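Local coordinates for exodeoxyribonuclease III (Archaeoglobus fulgidus, PDB 2VOA), which probably cleaves DNA at abasic sites as a metal-dependent AP endonuclease of the exonuclease III family, at residues 8-12 / 13-17; 20-23 / 24-28. The protein carries 1 engineered substitution. One frame throughout, in Å; residues are numbered along the deposited sequence.

Interaction 1 (8-12 / 13-17); sequences NVNSI and RSRLH. With nucleotides of chain C.
Arg15 reaches back over the loop that precedes its helix and lays its guanidinium edge against two successive carbonyls. Arg15 NE donates a hydrogen bond to Val9 O at 2.9 Å, nearly in the guanidinium plane and close to the line of the carbonyl bond, while Arg15 NH2 donates one to Asn10 O at 2.8 Å, somewhat tilted. Bends at chi2 and chi3 (65° and 60°) fold the chain into this return. The same group grips DG3 of chain C, with Arg15 NH1 3.0 Å from its OP1 and NH2 also bonding O5'. The amide of Asn10 crosses it obliquely, the planes 24° apart; its ND2 donates to O4' of the same nucleotide, and its OD1 accepts from Lys37. One phosphate further on, Ser11 OG and Ser14 OG converge on OP1 of DG4 of chain C, each at 2.7 Å. A water bridges Ser11 OG to the N and NE of Arg13. On the side turned to helix 45-49, Ile12 CD1 packs against Leu16 CD2. An Asx turn from Asn8, a predicted magnesium ligand, begins the loop. The two carbonyls thus fix the guanidinium's rotation while NH1, also bonded to Lys244 O, and NH2 face the DG3 phosphate; that of DG4 meets two serine hydroxyls.

Interaction 2 (20-23 / 24-28); sequences IPWL and KENKP
Asn26 lies over one face of the Trp22 indole, its amide stacked at 24° to the ring plane. Asn26 CB sits 4.0 Å from the centroid of the Trp22 six-membered ring, a CH-pi contact almost on the ring normal, while ND2 stands above the pyrrole side. Asn26 ND2 also donates to Trp22 O at 3.1 Å, and the bond lies in the amide plane. Trp22 O thus accepts from both Asn26 N, at 2.9 Å, and ND2, and the second bond fixes the rotation of the amide over the ring. With CG anti to its backbone N (chi1 -171°), the tryptophan swings its indole along the helix toward this partner, and NE1 is satisfied by Asp236. Packing is tightest at Pro28, whose CG comes within 3.4 Å of Leu23 CD2, closer than usual for two carbons, and meets Trp22 CZ3 at 3.8 Å. Leu31 of strand 30-34 touches both Trp22 and Leu23. The other side is loose: Pro21, Lys24, Glu25 and Lys27 are exposed, and the polar ends of Lys24 and Glu25 lead away from residues 20-23, leaving backbone bonds such as Lys24 N to Ile20 O to join the turns. Lys27, with positive phi, is the first residue past the helix, and the chain goes on to strand 30-34. This amphipathic helix end belongs to the beta-alpha-beta unit of strand 2-8, helix 16-26 and strand 30-34 in the DNase I-like fold.

Helix 16-26 serves both interactions: interaction 1 leads into its start and interaction 2 covers its end, with centres about 14 Å apart. The two meet where Leu16 O packs against Pro21 CD, 3.4 Å away. Their chemistry follows their place in the fold. The first is largely buried once DNA is bound, polar on its DNA side and close to the predicted metal ligands Glu35 and Asp247. The second is only partly buried, resting apolar and aromatic groups on the sheet. Its nearest atom lies about 14 Å from the bound DNA. Phe48 of helix 45-49 touches side chains of both, Ile12 and Leu16 in one, Ile20 and Leu23 in the other.

Interaction 1 (8-12 / 13-17)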
loop_
_atom_site.group_PDB
_atom_site.type_symbol
_atom_site.label_atom_id
_atom_site.label_comp_id
_atom_site.label_asym_id
_atom_site.label_seq_id
_atom_site.Cartn_x
_atom_site.Cartn_y
_atom_site.Cartn_z
ATOM N N ASN A 8 -12.090 -10.998 -10.812
ATOM C CA ASN A 8 -10.697 -10.666 -11.103
ATOM C C ASN A 8 -10.210 -9.774 -9.962
ATOM O O ASN A 8 -10.716 -8.674 -9.764
ATOM C CB ASN A 8 -10.594 -9.984 -12.475
ATOM C CG ASN A 8 -9.182 -9.596 -12.805
ATOM O OD1 ASN A 8 -8.430 -9.131 -11.932
ATOM N ND2 ASN A 8 -8.805 -9.779 -14.075
ATOM N N VAL A 9 -9.268 -10.295 -9.177
ATOM C CA VAL A 9 -8.875 -9.654 -7.911
ATOM C C VAL A 9 -7.699 -8.670 -8.018
ATOM O O VAL A 9 -7.390 -7.949 -7.057
ATOM C CB VAL A 9 -8.571 -10.729 -6.808
ATOM C CG1 VAL A 9 -9.794 -11.589 -6.539
ATOM C CG2 VAL A 9 -7.364 -11.592 -7.207
ATOM N N ASN A 10 -7.047 -8.636 -9.177
ATOM C CA ASN A 10 -5.826 -7.827 -9.378
ATOM C C ASN A 10 -4.806 -7.970 -8.231
ATOM O O ASN A 10 -4.491 -7.010 -7.532
ATOM C CB ASN A 10 -6.136 -6.345 -9.719
ATOM C CG ASN A 10 -4.879 -5.521 -9.930
ATOM O OD1 ASN A 10 -3.888 -6.027 -10.455
ATOM N ND2 ASN A 10 -4.894 -4.266 -9.481
ATOM N N SER A 11 -4.312 -9.202 -8.066
ATOM C CA SER A 11 -3.344 -9.630 -7.027
ATOM C C SER A 11 -4.043 -10.001 -5.716
ATOM O O SER A 11 -4.476 -9.122 -4.923
ATOM C CB SER A 11 -2.204 -8.632 -6.762
ATOM O OG SER A 11 -1.250 -9.201 -5.855
ATOM N N ILE A 12 -4.141 -11.306 -5.483
ATOM C CA ILE A 12 -4.864 -11.779 -4.297
ATOM C C ILE A 12 -4.205 -11.263 -3.006
ATOM O O ILE A 12 -4.907 -10.880 -2.056
ATOM C CB ILE A 12 -5.093 -13.319 -4.296
ATOM C CG1 ILE A 12 -6.009 -13.764 -3.140
ATOM C CG2 ILE A 12 -3.771 -14.085 -4.302
ATOM C CD1 ILE A 12 -7.354 -13.046 -3.048
ATOM N N ARG A 13 -2.878 -11.230 -2.981
ATOM C CA ARG A 13 -2.157 -10.797 -1.770
ATOM C C ARG A 13 -2.396 -9.316 -1.448
ATOM O O ARG A 13 -2.252 -8.887 -0.299
ATOM C CB ARG A 13 -0.666 -11.105 -1.885
ATOM C CG ARG A 13 -0.304 -12.575 -1.703
ATOM C CD ARG A 13 1.176 -12.789 -2.029
ATOM N NE ARG A 13 1.408 -12.365 -3.413
ATOM C CZ ARG A 13 2.579 -12.348 -4.044
ATOM N NH1 ARG A 13 3.713 -12.747 -3.444
ATOM N NH2 ARG A 13 2.599 -11.930 -5.298
ATOM N N SER A 14 -2.787 -8.554 -2.466
ATOM C CA SER A 14 -3.151 -7.139 -2.304
ATOM C C SER A 14 -4.670 -6.902 -2.223
ATOM O O SER A 14 -5.100 -5.751 -2.190
ATOM C CB SER A 14 -2.560 -6.301 -3.435
ATOM O OG SER A 14 -1.162 -6.159 -3.257
ATOM N N ARG A 15 -5.467 -7.974 -2.159
ATOM C CA ARG A 15 -6.938 -7.854 -2.184
ATOM C C ARG A 15 -7.684 -8.679 -1.124
ATOM O O ARG A 15 -8.925 -8.759 -1.152
ATOM C CB ARG A 15 -7.485 -8.177 -3.590
ATOM C CG ARG A 15 -8.687 -7.298 -4.043
ATOM C CD ARG A 15 -8.274 -5.818 -4.189
ATOM N NE ARG A 15 -7.214 -5.684 -5.196
ATOM C CZ ARG A 15 -6.429 -4.628 -5.350
ATOM N NH1 ARG A 15 -6.563 -3.566 -4.567
ATOM N NH2 ARG A 15 -5.493 -4.642 -6.304
ATOM N N LEU A 16 -6.944 -9.283 -0.192
ATOM C CA LEU A 16 -7.585 -10.062 0.882
ATOM C C LEU A 16 -8.529 -9.206 1.725
ATOM O O LEU A 16 -9.552 -9.698 2.225
ATOM C CB LEU A 16 -6.540 -10.747 1.774
ATOM C CG LEU A 16 -5.718 -11.872 1.124
ATOM C CD1 LEU A 16 -4.587 -12.302 2.045
ATOM C CD2 LEU A 16 -6.594 -13.085 0.732
ATOM N N HIS A 17 -8.203 -7.924 1.866
ATOM C CA HIS A 17 -9.042 -7.017 2.645
ATOM C C HIS A 17 -10.416 -6.820 1.991
ATOM O O HIS A 17 -11.335 -6.315 2.650
ATOM C CB HIS A 17 -8.352 -5.664 2.834
ATOM C CG HIS A 17 -8.235 -4.877 1.566
ATOM N ND1 HIS A 17 -7.296 -5.160 0.595
ATOM C CD2 HIS A 17 -8.962 -3.836 1.097
ATOM C CE1 HIS A 17 -7.439 -4.311 -0.410
ATOM N NE2 HIS A 17 -8.440 -3.494 -0.126
ATOM P P DG C 3 -3.363 -1.427 -5.777
ATOM O OP1 DG C 3 -4.799 -1.340 -5.426
ATOM O OP2 DG C 3 -2.326 -0.812 -4.895
ATOM O "O5'" DG C 3 -2.942 -2.950 -5.966
ATOM C "C5'" DG C 3 -1.610 -3.384 -6.145
ATOM C "C4'" DG C 3 -1.620 -4.351 -7.306
ATOM O "O4'" DG C 3 -1.892 -3.638 -8.541
ATOM C "C3'" DG C 3 -0.306 -5.072 -7.534
ATOM O "O3'" DG C 3 -0.248 -6.218 -6.728
ATOM C "C2'" DG C 3 -0.433 -5.427 -9.015
ATOM C "C1'" DG C 3 -0.981 -4.111 -9.529
ATOM N N9 DG C 3 0.011 -3.069 -9.846
ATOM C C8 DG C 3 0.209 -1.876 -9.186
ATOM N N7 DG C 3 1.155 -1.134 -9.690
ATOM C C5 DG C 3 1.634 -1.874 -10.765
ATOM C C6 DG C 3 2.670 -1.571 -11.696
ATOM O O6 DG C 3 3.371 -0.550 -11.745
ATOM N N1 DG C 3 2.847 -2.596 -12.631
ATOM C C2 DG C 3 2.099 -3.756 -12.661
ATOM N N2 DG C 3 2.401 -4.636 -13.624
ATOM N N3 DG C 3 1.124 -4.052 -11.786
ATOM C C4 DG C 3 0.937 -3.066 -10.875
ATOM P P DG C 4 0.993 -6.508 -5.754
ATOM O OP1 DG C 4 0.545 -7.538 -4.793
ATOM O OP2 DG C 4 1.535 -5.213 -5.259
ATOM O "O5'" DG C 4 2.093 -7.160 -6.708
ATOM C "C5'" DG C 4 1.779 -8.342 -7.462
ATOM C "C4'" DG C 4 2.615 -8.428 -8.727
ATOM O "O4'" DG C 4 2.322 -7.303 -9.574
ATOM C "C3'" DG C 4 4.128 -8.367 -8.525
ATOM O "O3'" DG C 4 4.603 -9.653 -8.207
ATOM C "C2'" DG C 4 4.581 -7.934 -9.926
ATOM C "C1'" DG C 4 3.501 -6.903 -10.266
ATOM N N9 DG C 4 3.867 -5.521 -9.912
ATOM C C8 DG C 4 3.360 -4.735 -8.895
ATOM N N7 DG C 4 3.879 -3.534 -8.846
ATOM C C5 DG C 4 4.816 -3.506 -9.897
ATOM C C6 DG C 4 5.708 -2.484 -10.351
ATOM O O6 DG C 4 5.867 -1.336 -9.890
ATOM N N1 DG C 4 6.492 -2.882 -11.444
ATOM C C2 DG C 4 6.403 -4.128 -12.046
ATOM N N2 DG C 4 7.218 -4.365 -13.095
ATOM N N3 DG C 4 5.574 -5.089 -11.628
ATOM C C4 DG C 4 4.803 -4.718 -10.563
HETATM O O HOH W 1 -0.839 -11.693 -5.154
#

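Interaction 2 (20-23 / 24-28)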
loop_
_atom_site.group_PDB
_atom_site.type_symbol
_atom_site.label_atom_id
_atom_site.label_comp_id
_atom_site.label_asym_id
_atom_site.label_seq_id
_atom_site.Cartn_x
_atom_site.Cartn_y
_atom_site.Cartn_z
ATOM N N ILE A 20 -11.869 -11.571 1.480
ATOM C CA ILE A 20 -12.249 -12.303 2.693
ATOM C C ILE A 20 -13.564 -11.761 3.320
ATOM O O ILE A 20 -14.507 -12.536 3.518
ATOM C CB ILE A 20 -11.056 -12.434 3.688
ATOM C CG1 ILE A 20 -9.870 -13.172 3.022
ATOM C CG2 ILE A 20 -11.484 -13.125 5.020
ATOM C CD1 ILE A 20 -10.217 -14.570 2.429
ATOM N N PRO A 21 -13.654 -10.440 3.591
ATOM C CA PRO A 21 -14.958 -9.905 4.059
ATOM C C PRO A 21 -16.110 -10.134 3.053
ATOM O O PRO A 21 -17.273 -10.357 3.456
ATOM C CB PRO A 21 -14.679 -8.406 4.208
ATOM C CG PRO A 21 -13.195 -8.331 4.483
ATOM C CD PRO A 21 -12.610 -9.391 3.589
ATOM N N TRP A 22 -15.796 -10.083 1.758
ATOM C CA TRP A 22 -16.830 -10.282 0.750
ATOM C C TRP A 22 -17.380 -11.722 0.849
ATOM O O TRP A 22 -18.590 -11.923 0.784
ATOM C CB TRP A 22 -16.307 -9.943 -0.654
ATOM C CG TRP A 22 -17.395 -9.928 -1.692
ATOM C CD1 TRP A 22 -18.163 -8.854 -2.067
ATOM C CD2 TRP A 22 -17.854 -11.038 -2.453
ATOM N NE1 TRP A 22 -19.083 -9.238 -3.022
ATOM C CE2 TRP A 22 -18.897 -10.568 -3.298
ATOM C CE3 TRP A 22 -17.471 -12.386 -2.530
ATOM C CZ2 TRP A 22 -19.572 -11.413 -4.204
ATOM C CZ3 TRP A 22 -18.142 -13.228 -3.439
ATOM C CH2 TRP A 22 -19.192 -12.734 -4.245
ATOM N N LEU A 23 -16.492 -12.706 1.033
ATOM C CA LEU A 23 -16.917 -14.109 1.215
ATOM C C LEU A 23 -17.741 -14.282 2.497
ATOM O O LEU A 23 -18.752 -14.988 2.516
ATOM C CB LEU A 23 -15.722 -15.074 1.216
ATOM C CG LEU A 23 -15.089 -15.363 -0.150
ATOM C CD1 LEU A 23 -13.760 -16.057 0.015
ATOM C CD2 LEU A 23 -16.022 -16.192 -1.026
ATOM N N LYS A 24 -17.316 -13.630 3.571
ATOM C CA LYS A 24 -18.070 -13.691 4.823
ATOM C C LYS A 24 -19.494 -13.141 4.667
ATOM O O LYS A 24 -20.436 -13.690 5.231
ATOM C CB LYS A 24 -17.304 -12.976 5.939
ATOM C CG LYS A 24 -16.315 -13.895 6.646
ATOM C CD LYS A 24 -16.107 -13.483 8.103
ATOM C CE LYS A 24 -15.967 -14.711 9.038
ATOM N NZ LYS A 24 -15.081 -14.461 10.237
ATOM N N GLU A 25 -19.645 -12.080 3.875
ATOM C CA GLU A 25 -20.932 -11.392 3.715
ATOM C C GLU A 25 -21.850 -12.154 2.776
ATOM O O GLU A 25 -23.029 -12.360 3.088
ATOM C CB GLU A 25 -20.724 -9.962 3.197
ATOM C CG GLU A 25 -22.003 -9.183 2.803
ATOM C CD GLU A 25 -22.968 -8.893 3.969
ATOM O OE1 GLU A 25 -22.530 -8.781 5.130
ATOM O OE2 GLU A 25 -24.188 -8.748 3.715
ATOM N N ASN A 26 -21.287 -12.582 1.650
ATOM C CA ASN A 26 -22.054 -13.114 0.527
ATOM C C ASN A 26 -22.173 -14.635 0.522
ATOM O O ASN A 26 -23.106 -15.197 -0.076
ATOM C CB ASN A 26 -21.458 -12.591 -0.783
ATOM C CG ASN A 26 -21.733 -11.104 -0.973
ATOM O OD1 ASN A 26 -22.821 -10.721 -1.444
ATOM N ND2 ASN A 26 -20.774 -10.259 -0.569
ATOM N N LYS A 27 -21.207 -15.290 1.163
ATOM C CA LYS A 27 -21.223 -16.745 1.380
ATOM C C LYS A 27 -21.553 -17.547 0.110
ATOM O O LYS A 27 -22.440 -18.422 0.148
ATOM C CB LYS A 27 -22.192 -17.128 2.509
ATOM C CG LYS A 27 -22.045 -16.297 3.771
ATOM C CD LYS A 27 -23.165 -16.622 4.783
ATOM C CE LYS A 27 -24.557 -16.456 4.142
ATOM N NZ LYS A 27 -25.679 -16.235 5.111
ATOM N N PRO A 28 -20.835 -17.273 -0.994
ATOM C CA PRO A 28 -21.102 -18.052 -2.207
ATOM C C PRO A 28 -20.669 -19.495 -1.997
ATOM O O PRO A 28 -19.756 -19.759 -1.202
ATOM C CB PRO A 28 -20.201 -17.386 -3.263
ATOM C CG PRO A 28 -19.032 -16.796 -2.444
ATOM C CD PRO A 28 -19.737 -16.294 -1.194
#